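Local atomic coordinates of endoglucanase (PDB entry 2E4T), a protein that hydrolyses internal beta-1,4-glucosidic bonds of cellulose and related glucans such as xyloglucan, this chain being its glycoside hydrolase family 44 module. Residues H283-A288 and I295-D300. Residues are numbered along the deposited sequence; the frame is centred on the assembly and turned at random.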
loop_
_atom_site.group_PDB
_atom_site.type_symbol
_atom_site.label_atom_id
_atom_site.label_comp_id
_atom_site.label_asym_id
_atom_site.label_seq_id
_atom_site.Cartn_x
_atom_site.Cartn_y
_atom_site.Cartn_z
ATOM N N HIS A 283 0.176 4.470 6.067
ATOM C CA HIS A 283 1.341 3.593 6.102
ATOM C C HIS A 283 1.258 2.787 7.392
ATOM O O HIS A 283 0.934 3.329 8.459
ATOM C CB HIS A 283 2.628 4.397 6.099
ATOM C CG HIS A 283 2.765 5.247 4.884
ATOM N ND1 HIS A 283 2.006 5.243 3.746
ATOM C CD2 HIS A 283 3.714 6.222 4.688
ATOM C CE1 HIS A 283 2.510 6.175 2.896
ATOM N NE2 HIS A 283 3.538 6.787 3.469
ATOM N N TRP A 284 1.566 1.474 7.296
ATOM C CA TRP A 284 1.458 0.579 8.437
ATOM C C TRP A 284 2.698 -0.323 8.456
ATOM O O TRP A 284 2.757 -1.343 7.774
ATOM C CB TRP A 284 0.164 -0.280 8.385
ATOM C CG TRP A 284 -0.008 -1.225 9.497
ATOM C CD1 TRP A 284 0.245 -2.584 9.480
ATOM C CD2 TRP A 284 -0.514 -0.939 10.836
ATOM N NE1 TRP A 284 -0.102 -3.145 10.719
ATOM C CE2 TRP A 284 -0.579 -2.169 11.548
ATOM C CE3 TRP A 284 -0.961 0.211 11.473
ATOM C CZ2 TRP A 284 -1.056 -2.245 12.875
ATOM C CZ3 TRP A 284 -1.439 0.112 12.801
ATOM C CH2 TRP A 284 -1.468 -1.125 13.458
ATOM N N TYR A 285 3.689 0.097 9.251
ATOM C CA TYR A 285 4.835 -0.750 9.550
ATOM C C TYR A 285 4.541 -1.357 10.890
ATOM O O TYR A 285 4.432 -0.644 11.893
ATOM C CB TYR A 285 6.134 0.051 9.569
ATOM C CG TYR A 285 6.509 0.542 8.183
ATOM C CD1 TYR A 285 7.178 -0.285 7.301
ATOM C CD2 TYR A 285 6.213 1.836 7.774
ATOM C CE1 TYR A 285 7.540 0.171 6.038
ATOM C CE2 TYR A 285 6.570 2.315 6.538
ATOM C CZ TYR A 285 7.271 1.480 5.652
ATOM O OH TYR A 285 7.744 1.906 4.453
ATOM N N PRO A 286 4.333 -2.696 10.970
ATOM C CA PRO A 286 3.933 -3.302 12.236
ATOM C C PRO A 286 4.889 -2.932 13.355
ATOM O O PRO A 286 6.120 -3.007 13.171
ATOM C CB PRO A 286 3.974 -4.811 11.930
ATOM C CG PRO A 286 3.730 -4.849 10.510
ATOM C CD PRO A 286 4.391 -3.677 9.872
ATOM N N GLU A 287 4.308 -2.639 14.515
ATOM C CA GLU A 287 5.061 -2.466 15.739
ATOM C C GLU A 287 5.197 -3.795 16.516
ATOM O O GLU A 287 5.895 -3.852 17.549
ATOM C CB GLU A 287 4.421 -1.379 16.619
ATOM C CG GLU A 287 4.537 0.012 16.039
ATOM C CD GLU A 287 5.828 0.750 16.377
ATOM O OE1 GLU A 287 6.828 0.136 16.817
ATOM O OE2 GLU A 287 5.809 2.010 16.228
ATOM N N ALA A 288 4.536 -4.834 16.053
ATOM C CA ALA A 288 4.587 -6.139 16.726
ATOM C C ALA A 288 6.039 -6.539 17.020
ATOM O O ALA A 288 6.914 -6.433 16.153
ATOM C CB ALA A 288 3.952 -7.188 15.827
ATOM N N ILE A 295 9.357 -6.811 14.559
ATOM C CA ILE A 295 9.450 -7.774 13.455
ATOM C C ILE A 295 10.012 -7.196 12.173
ATOM O O ILE A 295 10.372 -7.965 11.249
ATOM C CB ILE A 295 8.091 -8.452 13.179
ATOM C CG1 ILE A 295 7.035 -7.423 12.718
ATOM C CG2 ILE A 295 7.657 -9.292 14.369
ATOM C CD1 ILE A 295 5.798 -8.110 12.133
ATOM N N CYS A 296 10.103 -5.858 12.058
ATOM C CA CYS A 296 10.685 -5.208 10.923
ATOM C C CYS A 296 11.753 -4.204 11.441
ATOM O O CYS A 296 11.855 -3.910 12.612
ATOM C CB CYS A 296 9.617 -4.490 10.065
ATOM S SG CYS A 296 8.684 -3.219 10.936
ATOM N N PHE A 297 12.527 -3.691 10.476
ATOM C CA PHE A 297 13.555 -2.674 10.741
ATOM C C PHE A 297 14.676 -3.285 11.622
ATOM O O PHE A 297 14.737 -3.117 12.833
ATOM C CB PHE A 297 13.035 -1.396 11.371
ATOM C CG PHE A 297 11.915 -0.703 10.640
ATOM C CD1 PHE A 297 11.648 -0.889 9.260
ATOM C CD2 PHE A 297 11.124 0.196 11.346
ATOM C CE1 PHE A 297 10.603 -0.191 8.653
ATOM C CE2 PHE A 297 10.089 0.868 10.708
ATOM C CZ PHE A 297 9.857 0.693 9.379
ATOM N N GLY A 298 15.512 -4.073 10.985
ATOM C CA GLY A 298 16.690 -4.617 11.688
ATOM C C GLY A 298 16.482 -5.913 12.497
ATOM O O GLY A 298 17.227 -6.201 13.462
ATOM N N ALA A 299 15.430 -6.669 12.142
ATOM C CA ALA A 299 15.122 -7.902 12.856
ATOM C C ALA A 299 16.109 -8.989 12.496
ATOM O O ALA A 299 16.486 -9.144 11.339
ATOM C CB ALA A 299 13.695 -8.357 12.559
ATOM N N ASP A 300 16.456 -9.817 13.450
ATOM C CA ASP A 300 17.409 -10.905 13.222
ATOM C C ASP A 300 16.644 -12.168 12.794
ATOM O O ASP A 300 15.841 -12.673 13.554
ATOM C CB ASP A 300 18.071 -11.148 14.584
ATOM C CG ASP A 300 19.127 -12.224 14.567
ATOM O OD1 ASP A 300 19.249 -12.937 13.549
ATOM O OD2 ASP A 300 19.819 -12.373 15.597
#
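Over one face of the Tyr285 ring comes the far end of Phe297, whose CZ lies 3.5 Å from Tyr285 CD1 and almost as near to Tyr285 CG. The two side chains cross at about a right angle, and their ring planes, inclined at 46°, make neither a parallel stack nor a T-shaped pair. Phe297 carries the sulfur of its own neighbour on one face: Cys296 SG sits 4.0 Å above the plane, over the ring centre. Phenylalanine suits this place because its long flat side chain reaches Tyr285 with its far end while one face covers that sulfur. Tyrosine offers Phe297 an apolar ring surface while its OH hydrogen-bonds Glu359 OE1. Residues 283-288 form the end of strand 279-284 of the TIM barrel and the loop after it; a short pair of strands, 289-290 and 293-294, then turns the chain back, so that 295-297 returns beside 285-288 before helix 304-312. Cys296, whose side chain is small and only weakly polar, points toward 285-288, its SG 3.4 Å from Pro286 O, a carbonyl that also accepts a hydrogen bond from Arg294 NE. Ile295 holds CG1 between its backbone N and carbonyl carbon (chi1 63°), and its extended second torsion sends CD1 on against the CB-CG side of the Pro286 ring, 3.8 Å from Pro286 CB. The ring offers its apolar CB and CG to this branched chain, and Ala288 CB lies 4.2 Å from Ile295 CD1. Beside these apolar contacts, Ile295 N donates to Ala288 O at 2.9 Å, with an N-H...O angle of 148°, while Ile295 also packs against Thr306 and Ala309.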